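Local coordinates for putative nucleoprotein (Infectious salmon anemia virus, PDB 4EWC) that encapsidates the negative-strand viral RNA, shielding it from nucleases and forming the ribonucleoprotein that serves as template for transcription and replication, at residues G345-R348 with Q352-L355; E253-N258 with L305-N310; S357-S362 with N366-I371. All blocks are in the same frame, centred on the assembly; numbering follows the deposited sequence.

Interaction 1: residues G345-R348 with Q352-L355; sequences GRCR and QRLL
Cys347 and Arg353 make the main apolar touch where helix 334-346 gives way to helix 350-358, with Cys347 CB 3.4 Å from Arg353 CG. The cysteine also lies against Gln352, its SG 3.6 Å from Gln352 CB. SG is turned beside the backbone N (chi1 -62°), which sets the sulfur against Gln352, near its CB and carbonyl oxygen. A small, weakly polar side chain suits this buried corner, since it can lie on aliphatic carbons and near a backbone carbonyl alike. Arg353 contributes the methylene part of a long chain, extended from CG to NE, so that one residue supplies an apolar stretch near its backbone and charge at its far end.

The polar interactions are mostly indirect. A water molecule accepts from Arg348 N at 2.7 Å and lies 3.1 Å from Gln352 OE1, to which it can donate, so it bridges a gap of 4.0 Å between Arg348 N and Gln352 OE1. That oxygen is also bonded to Thr349 OG1, and Gln352 NE2 bonds to Asp382 O. The amide is therefore gripped through both of its ends, which should fix its rotation; glutamine fits because it offers an acceptor and a donor on one flat group.

The charged interactions centre on the Arg353 guanidinium, which lies obliquely by Cys347 O, with Arg353 NH2 3.7 Å from Arg348 C. Its NH1 forms a salt bridge with Glu350, at the start of helix 350-358.

The whole is a short connection between consecutive helices of the helical bundle. Helix 369-381 closes it through Phe379, which touches both Cys347 and Gln352, while Leu355 packs on Leu552 and Ile556 of helix 550-564. Arg348, bonded to Pro383 O, also packs on Gly524 of the second subunit.

Interaction 2: residues E253-N258 with L305-N310; sequences ESSISN and LRHMRN
His307 and Asn258 bring the two backbones to their closest approach, their CA atoms 6.7 Å apart. Residues 253-258 form the first turns of helix 253-269, with Ser257 N bonded to Glu253 O and Asn258 N to Ser254 O. Across from them, residues 305-310 run from the end of helix 302-305 into a short 3-10 segment, and the bond from Met308 N to Leu305 O, 2.8 Å, folds the chain into a turn that presents His307 to the helix.

The imidazole of His307 lies at the middle of the contact. Its CG stands beside its own backbone N (chi1 -62°), and the ring reaches across one turn of the helix, between Ser255 and Asn258, three positions apart. Over one face lies Ser255 O, displaced toward the rim and 3.7 Å from His307 ND1. Ser255 CB is 4.1 Å from His307 CE1, a small side chain that lets the ring come close to the helix backbone. Asn258 meets another part of the ring: Asn258 CB is 3.5 Å from His307 CD2, and Asn258 ND2 is 3.3 Å from His307 NE2. The two side chains cross obliquely, with amide and ring planes 58° apart. Asparagine and histidine suit this partly exposed position, because each combines polar atoms with carbons that can pack, here Asn258 CB near CD2 of the histidine. On the same helix, Glu253 makes a salt bridge with Arg237, part of a probable nuclear localization signal.

Beyond the imidazole, the loop is held to helix 253-269 by Met308, present as selenomethionine, which packs on Gln259, Ala262 and Leu263 and also touches Met143 of helix 142-162. That helix also borders residues 253-258, meeting Ile256 through Asn146 and Ser257 through Phe150.

Interaction 3: residues S357-S362 with N366-I371; sequences SALKIS and NKFQRI
Leu359 is the side chain that knits residues 357-362 to residues 366-371, packed against both Phe368 and Ile371. Its path begins at CB, which sits 4.1 Å from Phe368 CE2. CG, placed beside the backbone N (chi1 -66°), comes next and lies 3.8 Å from Ile371 CG2. Of the two methyls, CD2 carries the contact. It points over one face of the Phe368 ring in a CH-pi interaction, 3.9 Å from the centroid and 18° off the ring normal, shifted toward the rim. Leu359 CD2 is also 3.6 Å from Ile371 CG2 and touches Phe368 O, so one carbon meets an aromatic face, a branched aliphatic group and a carbonyl at once. Leucine is apt here because its fork at CG gives it a methyl to spend on the ring.

The partners are set to receive it. Phe368, just before helix 369-381, has CG opposite the backbone N (chi1 171°), which places the ring beside Leu359. Ile371, three residues further along, slides past Leu359 in the opposite direction; Ile371 CD1 reaches 3.7 Å from Ala358 O, and Ile371 CG2 also faces Ala358 CB at 4.2 Å. An alanine keeps that end of helix 350-358 slim enough for the isoleucine to lie alongside.

Phe368 also has a cation-pi partner in Lys325 and packs on Phe336, while Leu359 continues to Met321, Met372 and Leu375, drawing helices 315-326, 334-346 and 369-381 together. Between the two segments the side-chain contacts are apolar, with backbone carbonyl oxygens of Ala358, Lys360 and Phe368 at their margins. Stability should therefore come from burial and close fit, with Leu359 and Phe368 buried and the chain passing through Lys360 and Ile361 to the exposed surface.

Overall arrangement
Interactions 1 and 3 are successive corners of one helical bundle, their centres 14 Å apart. Helix 350-358 links them, starting in the first and ending in the second, and Leu355 O lies 3.6 Å from Ile371 CG2. Interaction 2 stands further off, 23 Å from interaction 1 and 31 Å from interaction 3 between centres. It nevertheless meets interaction 1 where Arg346 NE comes within 2.9 Å of Asn310 OD1, whereas its nearest atoms to interaction 3 are about 16 Å away. Together they lead from a surface contact between helix 253-269 and the 305-310 loop, through a partly buried corner next to the second subunit, to the apolar junction of helices 350-358 and 369-381.

Interaction 1: residues G345-R348 with Q352-L355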
ATOM      1  N   GLY A 345      33.195  -0.364  -6.179  1.00 43.97           N
ATOM      2  CA  GLY A 345      32.611  -1.093  -7.289  1.00 42.15           C
ATOM      3  C   GLY A 345      31.126  -1.399  -7.142  1.00 47.39           C
ATOM      4  O   GLY A 345      30.436  -1.606  -8.126  1.00 48.40           O
ATOM      5  N   ARG A 346      30.619  -1.442  -5.919  1.00 45.96           N
ATOM      6  CA  ARG A 346      29.209  -1.745  -5.743  1.00 49.52           C
ATOM      7  C   ARG A 346      28.353  -0.503  -5.896  1.00 48.05           C
ATOM      8  O   ARG A 346      27.140  -0.599  -6.061  1.00 45.66           O
ATOM      9  CB  ARG A 346      28.929  -2.465  -4.413  1.00 49.57           C
ATOM     10  CG  ARG A 346      29.439  -3.902  -4.385  1.00 46.30           C
ATOM     11  CD  ARG A 346      28.979  -4.650  -3.169  1.00 49.42           C
ATOM     12  NE  ARG A 346      27.613  -5.155  -3.289  1.00 52.33           N
ATOM     13  CZ  ARG A 346      27.008  -5.886  -2.349  1.00 56.06           C
ATOM     14  NH1 ARG A 346      27.657  -6.183  -1.230  1.00 55.61           N
ATOM     15  NH2 ARG A 346      25.756  -6.319  -2.516  1.00 52.83           N
ATOM     16  N   CYS A 347      28.995   0.658  -5.869  1.00 44.18           N
ATOM     17  CA  CYS A 347      28.286   1.906  -6.066  1.00 46.66           C
ATOM     18  C   CYS A 347      27.788   2.068  -7.492  1.00 49.58           C
ATOM     19  O   CYS A 347      28.462   1.697  -8.455  1.00 51.77           O
ATOM     20  CB  CYS A 347      29.157   3.099  -5.689  1.00 46.65           C
ATOM     21  SG  CYS A 347      29.638   3.123  -4.000  1.00 44.86           S
ATOM     22  N   ARG A 348      26.600   2.651  -7.605  1.00 46.45           N
ATOM     23  CA  ARG A 348      25.931   2.818  -8.878  1.00 49.29           C
ATOM     24  C   ARG A 348      25.650   4.284  -9.164  1.00 53.43           C
ATOM     25  O   ARG A 348      25.128   4.625 -10.229  1.00 55.90           O
ATOM     26  CB  ARG A 348      24.653   2.020  -8.907  1.00 49.76           C
ATOM     27  CG  ARG A 348      24.907   0.524  -8.912  1.00 58.07           C
ATOM     28  CD  ARG A 348      23.667  -0.254  -8.511  1.00 57.43           C
ATOM     29  NE  ARG A 348      22.534   0.009  -9.382  1.00 53.80           N
ATOM     30  CZ  ARG A 348      21.484   0.752  -9.041  1.00 66.46           C
ATOM     31  NH1 ARG A 348      21.408   1.316  -7.834  1.00 51.59           N
ATOM     32  NH2 ARG A 348      20.496   0.930  -9.913  1.00 74.88           N
ATOM     33  N   GLN A 352      28.101   8.211  -4.480  1.00 54.85           N
ATOM     34  CA  GLN A 352      28.466   7.156  -3.549  1.00 48.83           C
ATOM     35  C   GLN A 352      29.926   6.723  -3.721  1.00 51.75           C
ATOM     36  O   GLN A 352      30.594   6.374  -2.748  1.00 52.53           O
ATOM     37  CB  GLN A 352      27.517   5.992  -3.702  1.00 43.38           C
ATOM     38  CG  GLN A 352      26.127   6.340  -3.219  1.00 45.77           C
ATOM     39  CD  GLN A 352      25.023   5.426  -3.748  1.00 45.31           C
ATOM     40  OE1 GLN A 352      24.903   5.188  -4.949  1.00 44.22           O
ATOM     41  NE2 GLN A 352      24.196   4.930  -2.838  1.00 48.56           N
ATOM     42  N   ARG A 353      30.418   6.757  -4.958  1.00 51.57           N
ATOM     43  CA  ARG A 353      31.798   6.364  -5.251  1.00 52.76           C
ATOM     44  C   ARG A 353      32.808   7.297  -4.576  1.00 55.31           C
ATOM     45  O   ARG A 353      33.724   6.829  -3.903  1.00 52.72           O
ATOM     46  CB  ARG A 353      32.052   6.274  -6.768  1.00 50.02           C
ATOM     47  CG  ARG A 353      31.266   5.165  -7.439  1.00 50.12           C
ATOM     48  CD  ARG A 353      31.709   4.889  -8.871  1.00 47.27           C
ATOM     49  NE  ARG A 353      30.653   4.187  -9.596  1.00 46.37           N
ATOM     50  CZ  ARG A 353      29.762   4.780 -10.387  1.00 49.63           C
ATOM     51  NH1 ARG A 353      29.827   6.088 -10.596  1.00 49.02           N
ATOM     52  NH2 ARG A 353      28.814   4.059 -10.980  1.00 50.22           N
ATOM     53  N   LEU A 354      32.639   8.607  -4.766  1.00 52.33           N
ATOM     54  CA  LEU A 354      33.464   9.605  -4.096  1.00 54.45           C
ATOM     55  C   LEU A 354      33.339   9.446  -2.598  1.00 55.73           C
ATOM     56  O   LEU A 354      34.334   9.370  -1.881  1.00 52.64           O
ATOM     57  CB  LEU A 354      33.037  11.029  -4.482  1.00 54.38           C
ATOM     58  CG  LEU A 354      33.167  11.286  -5.980  1.00 55.07           C
ATOM     59  CD1 LEU A 354      32.731  12.702  -6.300  1.00 53.62           C
ATOM     60  CD2 LEU A 354      34.598  11.012  -6.436  1.00 40.85           C
ATOM     61  N   LEU A 355      32.096   9.402  -2.139  1.00 56.69           N
ATOM     62  CA  LEU A 355      31.786   9.269  -0.717  1.00 54.02           C
ATOM     63  C   LEU A 355      32.521   8.065  -0.120  1.00 53.35           C
ATOM     64  O   LEU A 355      33.193   8.179   0.908  1.00 49.87           O
ATOM     65  CB  LEU A 355      30.272   9.161  -0.540  1.00 50.53           C
ATOM     66  CG  LEU A 355      29.549   9.764   0.654  1.00 55.83           C
ATOM     67  CD1 LEU A 355      30.077  11.127   1.058  1.00 58.89           C
ATOM     68  CD2 LEU A 355      28.058   9.858   0.329  1.00 58.21           C
TER
HETATM   69  O   HOH W   1      24.934   2.136  -5.545  1.00 44.80           O

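Interaction 2: residues E253-N258 with L305-N310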
ATOM      1  N   GLU A 253      34.733 -26.307 -11.458  1.00 57.10           N
ATOM      2  CA  GLU A 253      33.495 -26.998 -11.142  1.00 54.75           C
ATOM      3  C   GLU A 253      32.988 -26.554  -9.772  1.00 54.81           C
ATOM      4  O   GLU A 253      31.842 -26.150  -9.630  1.00 55.52           O
ATOM      5  CB  GLU A 253      33.674 -28.522 -11.150  1.00 56.93           C
ATOM      6  CG  GLU A 253      32.472 -29.243 -10.520  1.00 62.29           C
ATOM      7  CD  GLU A 253      32.621 -30.746 -10.401  1.00 63.34           C
ATOM      8  OE1 GLU A 253      33.366 -31.345 -11.200  1.00 68.82           O
ATOM      9  OE2 GLU A 253      31.969 -31.331  -9.506  1.00 65.56           O
ATOM     10  N   SER A 254      33.864 -26.644  -8.777  1.00 57.09           N
ATOM     11  CA  SER A 254      33.582 -26.200  -7.420  1.00 55.80           C
ATOM     12  C   SER A 254      33.154 -24.737  -7.417  1.00 55.57           C
ATOM     13  O   SER A 254      32.161 -24.362  -6.776  1.00 56.93           O
ATOM     14  CB  SER A 254      34.824 -26.379  -6.557  1.00 51.57           C
ATOM     15  OG  SER A 254      34.657 -25.805  -5.280  1.00 69.15           O
ATOM     16  N   SER A 255      33.904 -23.926  -8.149  1.00 50.74           N
ATOM     17  CA  SER A 255      33.705 -22.482  -8.222  1.00 57.10           C
ATOM     18  C   SER A 255      32.301 -22.106  -8.673  1.00 55.99           C
ATOM     19  O   SER A 255      31.641 -21.260  -8.062  1.00 58.49           O
ATOM     20  CB  SER A 255      34.759 -21.861  -9.168  1.00 57.86           C
ATOM     21  OG  SER A 255      34.286 -20.692  -9.832  1.00 57.99           O
ATOM     22  N   ILE A 256      31.847 -22.744  -9.739  1.00 52.37           N
ATOM     23  CA  ILE A 256      30.545 -22.426 -10.298  1.00 52.23           C
ATOM     24  C   ILE A 256      29.429 -22.999  -9.418  1.00 50.73           C
ATOM     25  O   ILE A 256      28.422 -22.325  -9.163  1.00 46.75           O
ATOM     26  CB  ILE A 256      30.460 -22.893 -11.767  1.00 50.85           C
ATOM     27  CG1 ILE A 256      31.587 -22.215 -12.557  1.00 50.75           C
ATOM     28  CG2 ILE A 256      29.115 -22.565 -12.367  1.00 46.36           C
ATOM     29  CD1 ILE A 256      31.601 -22.533 -14.017  1.00 54.85           C
ATOM     30  N   SER A 257      29.635 -24.226  -8.941  1.00 47.25           N
ATOM     31  CA  SER A 257      28.737 -24.835  -7.986  1.00 48.04           C
ATOM     32  C   SER A 257      28.479 -23.825  -6.850  1.00 48.90           C
ATOM     33  O   SER A 257      27.341 -23.486  -6.554  1.00 41.92           O
ATOM     34  CB  SER A 257      29.332 -26.137  -7.436  1.00 50.45           C
ATOM     35  OG  SER A 257      28.349 -26.894  -6.716  1.00 49.59           O
ATOM     36  N   ASN A 258      29.555 -23.303  -6.272  1.00 49.47           N
ATOM     37  CA  ASN A 258      29.429 -22.307  -5.228  1.00 49.17           C
ATOM     38  C   ASN A 258      28.660 -21.038  -5.640  1.00 49.26           C
ATOM     39  O   ASN A 258      27.877 -20.500  -4.857  1.00 44.99           O
ATOM     40  CB  ASN A 258      30.793 -21.995  -4.604  1.00 56.48           C
ATOM     41  CG  ASN A 258      31.398 -23.209  -3.909  1.00 52.75           C
ATOM     42  OD1 ASN A 258      30.693 -24.175  -3.626  1.00 56.17           O
ATOM     43  ND2 ASN A 258      32.696 -23.167  -3.639  1.00 50.07           N
ATOM     44  N   LEU A 305      29.330 -17.253  -0.756  1.00 53.02           N
ATOM     45  CA  LEU A 305      29.252 -15.808  -0.943  1.00 52.69           C
ATOM     46  C   LEU A 305      30.577 -15.259  -1.461  1.00 63.10           C
ATOM     47  O   LEU A 305      30.615 -14.244  -2.172  1.00 67.48           O
ATOM     48  CB  LEU A 305      28.869 -15.129   0.382  1.00 58.15           C
ATOM     49  CG  LEU A 305      28.247 -13.732   0.404  1.00 59.16           C
ATOM     50  CD1 LEU A 305      26.921 -13.700  -0.335  1.00 54.08           C
ATOM     51  CD2 LEU A 305      28.044 -13.241   1.844  1.00 53.21           C
ATOM     52  N   ARG A 306      31.666 -15.938  -1.105  1.00 66.74           N
ATOM     53  CA  ARG A 306      33.016 -15.527  -1.505  1.00 68.60           C
ATOM     54  C   ARG A 306      33.074 -15.344  -3.005  1.00 68.10           C
ATOM     55  O   ARG A 306      33.757 -14.454  -3.519  1.00 65.51           O
ATOM     56  CB  ARG A 306      34.046 -16.587  -1.066  1.00 69.63           C
ATOM     57  N   HIS A 307      32.330 -16.205  -3.696  1.00 67.63           N
ATOM     58  CA  HIS A 307      32.252 -16.209  -5.154  1.00 65.86           C
ATOM     59  C   HIS A 307      31.211 -15.224  -5.685  1.00 65.56           C
ATOM     60  O   HIS A 307      31.267 -14.841  -6.845  1.00 61.32           O
ATOM     61  CB  HIS A 307      31.886 -17.615  -5.630  1.00 66.78           C
ATOM     62  CG  HIS A 307      32.897 -18.658  -5.275  1.00 74.22           C
ATOM     63  ND1 HIS A 307      33.927 -19.045  -6.117  1.00 79.51           N
ATOM     64  CD2 HIS A 307      33.045 -19.418  -4.153  1.00 73.11           C
ATOM     65  CE1 HIS A 307      34.645 -19.969  -5.550  1.00 75.21           C
ATOM     66  NE2 HIS A 307      34.144 -20.231  -4.347  1.00 74.51           N
HETATM   67  N   MSE A 308      30.246 -14.842  -4.849  1.00 59.74           N
HETATM   68  CA  MSE A 308      29.142 -14.016  -5.309  1.00 54.75           C
HETATM   69  C   MSE A 308      28.821 -12.921  -4.304  1.00 55.84           C
HETATM   70  O   MSE A 308      27.677 -12.797  -3.821  1.00 53.12           O
HETATM   71  CB  MSE A 308      27.920 -14.881  -5.578  1.00 55.62           C
HETATM   72  CG  MSE A 308      28.114 -15.842  -6.718  1.00 58.66           C
HETATM   73 SE   MSE A 308      28.066 -14.893  -8.428  0.76 69.40          SE
HETATM   74  CE  MSE A 308      26.128 -14.736  -8.580  1.00 61.57           C
ATOM     75  N   ARG A 309      29.851 -12.132  -4.007  1.00 52.87           N
ATOM     76  CA  ARG A 309      29.788 -11.067  -3.018  1.00 52.97           C
ATOM     77  C   ARG A 309      28.485 -10.270  -3.043  1.00 50.47           C
ATOM     78  O   ARG A 309      27.875 -10.082  -2.009  1.00 52.24           O
ATOM     79  CB  ARG A 309      30.997 -10.140  -3.150  1.00 53.38           C
ATOM     80  CG  ARG A 309      32.268 -10.699  -2.528  1.00 63.59           C
ATOM     81  CD  ARG A 309      32.132 -10.752  -1.021  1.00 72.31           C
ATOM     82  NE  ARG A 309      32.769 -11.933  -0.429  1.00 76.20           N
ATOM     83  CZ  ARG A 309      32.539 -12.363   0.814  1.00 76.75           C
ATOM     84  NH1 ARG A 309      31.690 -11.704   1.606  1.00 68.83           N
ATOM     85  NH2 ARG A 309      33.159 -13.449   1.265  1.00 74.04           N
ATOM     86  N   ASN A 310      28.045  -9.839  -4.218  1.00 51.55           N
ATOM     87  CA  ASN A 310      26.851  -9.000  -4.325  1.00 48.27           C
ATOM     88  C   ASN A 310      25.510  -9.687  -3.998  1.00 48.94           C
ATOM     89  O   ASN A 310      24.464  -9.048  -4.088  1.00 46.11           O
ATOM     90  CB  ASN A 310      26.758  -8.320  -5.698  1.00 46.23           C
ATOM     91  CG  ASN A 310      28.007  -7.504  -6.063  1.00 47.91           C
ATOM     92  OD1 ASN A 310      28.718  -7.011  -5.201  1.00 47.58           O
ATOM     93  ND2 ASN A 310      28.255  -7.355  -7.359  1.00 42.39           N
TER

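Interaction 3: residues S357-S362 with N366-I371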
ATOM      1  N   SER A 357      35.255   6.625  -1.369  1.00 53.62           N
ATOM      2  CA  SER A 357      36.696   6.876  -1.388  1.00 52.73           C
ATOM      3  C   SER A 357      37.088   7.860  -0.300  1.00 55.58           C
ATOM      4  O   SER A 357      38.197   7.810   0.222  1.00 59.55           O
ATOM      5  CB  SER A 357      37.144   7.403  -2.740  1.00 46.84           C
ATOM      6  OG  SER A 357      37.097   6.393  -3.728  1.00 51.88           O
ATOM      7  N   ALA A 358      36.165   8.755   0.027  1.00 53.71           N
ATOM      8  CA  ALA A 358      36.371   9.727   1.076  1.00 48.81           C
ATOM      9  C   ALA A 358      36.650   9.096   2.450  1.00 56.24           C
ATOM     10  O   ALA A 358      37.233   9.735   3.325  1.00 64.51           O
ATOM     11  CB  ALA A 358      35.192  10.679   1.144  1.00 48.52           C
ATOM     12  N   LEU A 359      36.248   7.849   2.657  1.00 61.52           N
ATOM     13  CA  LEU A 359      36.557   7.177   3.930  1.00 64.51           C
ATOM     14  C   LEU A 359      38.024   6.791   3.998  1.00 69.51           C
ATOM     15  O   LEU A 359      38.538   6.078   3.131  1.00 65.35           O
ATOM     16  CB  LEU A 359      35.715   5.933   4.145  1.00 59.20           C
ATOM     17  CG  LEU A 359      34.222   6.156   4.333  1.00 63.42           C
ATOM     18  CD1 LEU A 359      33.507   4.869   3.993  1.00 60.28           C
ATOM     19  CD2 LEU A 359      33.908   6.597   5.756  1.00 59.86           C
ATOM     20  N   LYS A 360      38.693   7.258   5.044  1.00 71.48           N
ATOM     21  CA  LYS A 360      40.107   6.983   5.205  1.00 68.89           C
ATOM     22  C   LYS A 360      40.426   6.514   6.613  1.00 73.73           C
ATOM     23  O   LYS A 360      39.907   7.049   7.604  1.00 72.59           O
ATOM     24  CB  LYS A 360      40.918   8.210   4.825  1.00 73.91           C
ATOM     25  CG  LYS A 360      41.057   8.354   3.328  1.00 76.37           C
ATOM     26  CD  LYS A 360      41.275   9.788   2.907  1.00 80.24           C
ATOM     27  CE  LYS A 360      41.470   9.848   1.409  1.00 83.14           C
ATOM     28  NZ  LYS A 360      41.441  11.243   0.906  1.00 92.12           N
ATOM     29  N   ILE A 361      41.290   5.506   6.686  1.00 70.15           N
ATOM     30  CA  ILE A 361      41.682   4.898   7.953  1.00 75.29           C
ATOM     31  C   ILE A 361      42.343   5.904   8.899  1.00 80.04           C
ATOM     32  O   ILE A 361      42.483   5.654  10.094  1.00 81.64           O
ATOM     33  CB  ILE A 361      42.644   3.722   7.712  1.00 76.19           C
ATOM     34  CG1 ILE A 361      42.678   2.782   8.919  1.00 81.04           C
ATOM     35  CG2 ILE A 361      44.031   4.232   7.374  1.00 83.61           C
ATOM     36  CD1 ILE A 361      41.410   1.976   9.114  1.00 81.95           C
ATOM     37  N   SER A 362      42.738   7.049   8.357  1.00 84.14           N
ATOM     38  CA  SER A 362      43.373   8.097   9.141  1.00 86.10           C
ATOM     39  C   SER A 362      42.447   9.293   9.356  1.00 85.87           C
ATOM     40  O   SER A 362      42.821  10.433   9.071  1.00 85.85           O
ATOM     41  CB  SER A 362      44.652   8.562   8.441  1.00 86.35           C
ATOM     42  OG  SER A 362      44.397   8.856   7.074  1.00 82.69           O
ATOM     43  N   ASN A 366      34.476  10.956  14.825  1.00 82.83           N
ATOM     44  CA  ASN A 366      33.531  11.807  14.115  1.00 88.21           C
ATOM     45  C   ASN A 366      34.112  12.125  12.738  1.00 81.92           C
ATOM     46  O   ASN A 366      35.318  12.034  12.541  1.00 84.51           O
ATOM     47  CB  ASN A 366      33.263  13.104  14.900  1.00 77.49           C
ATOM     48  N   LYS A 367      33.252  12.469  11.786  1.00 75.97           N
ATOM     49  CA  LYS A 367      33.679  12.830  10.437  1.00 79.64           C
ATOM     50  C   LYS A 367      34.228  11.641   9.642  1.00 80.30           C
ATOM     51  O   LYS A 367      34.501  11.753   8.446  1.00 82.35           O
ATOM     52  CB  LYS A 367      34.667  14.011  10.433  1.00 72.87           C
ATOM     53  N   PHE A 368      34.412  10.511  10.309  1.00 73.57           N
ATOM     54  CA  PHE A 368      34.535   9.255   9.607  1.00 71.50           C
ATOM     55  C   PHE A 368      33.169   8.621   9.751  1.00 67.66           C
ATOM     56  O   PHE A 368      32.625   8.061   8.806  1.00 61.18           O
ATOM     57  CB  PHE A 368      35.603   8.358  10.224  1.00 72.73           C
ATOM     58  CG  PHE A 368      35.605   6.967   9.665  1.00 72.88           C
ATOM     59  CD1 PHE A 368      34.716   6.008  10.140  1.00 72.35           C
ATOM     60  CD2 PHE A 368      36.476   6.621   8.640  1.00 70.55           C
ATOM     61  CE1 PHE A 368      34.702   4.721   9.604  1.00 64.25           C
ATOM     62  CE2 PHE A 368      36.475   5.343   8.106  1.00 61.68           C
ATOM     63  CZ  PHE A 368      35.589   4.397   8.586  1.00 63.78           C
ATOM     64  N   GLN A 369      32.628   8.710  10.961  1.00 70.27           N
ATOM     65  CA  GLN A 369      31.258   8.303  11.204  1.00 70.10           C
ATOM     66  C   GLN A 369      30.320   9.172  10.374  1.00 64.87           C
ATOM     67  O   GLN A 369      29.361   8.656   9.812  1.00 65.09           O
ATOM     68  CB  GLN A 369      30.897   8.369  12.696  1.00 66.51           C
ATOM     69  N   ARG A 370      30.595  10.476  10.280  1.00 64.99           N
ATOM     70  CA  ARG A 370      29.763  11.350   9.446  1.00 67.00           C
ATOM     71  C   ARG A 370      29.748  10.858   7.989  1.00 63.28           C
ATOM     72  O   ARG A 370      28.688  10.730   7.370  1.00 59.60           O
ATOM     73  CB  ARG A 370      30.220  12.810   9.509  1.00 59.68           C
ATOM     74  N   ILE A 371      30.928  10.562   7.458  1.00 61.40           N
ATOM     75  CA  ILE A 371      31.025  10.056   6.098  1.00 63.23           C
ATOM     76  C   ILE A 371      30.367   8.692   5.978  1.00 60.76           C
ATOM     77  O   ILE A 371      29.563   8.467   5.075  1.00 61.44           O
ATOM     78  CB  ILE A 371      32.478   9.973   5.607  1.00 63.59           C
ATOM     79  CG1 ILE A 371      33.147  11.348   5.727  1.00 69.21           C
ATOM     80  CG2 ILE A 371      32.520   9.501   4.173  1.00 55.52           C
ATOM     81  CD1 ILE A 371      34.599  11.370   5.265  1.00 62.71           C
TER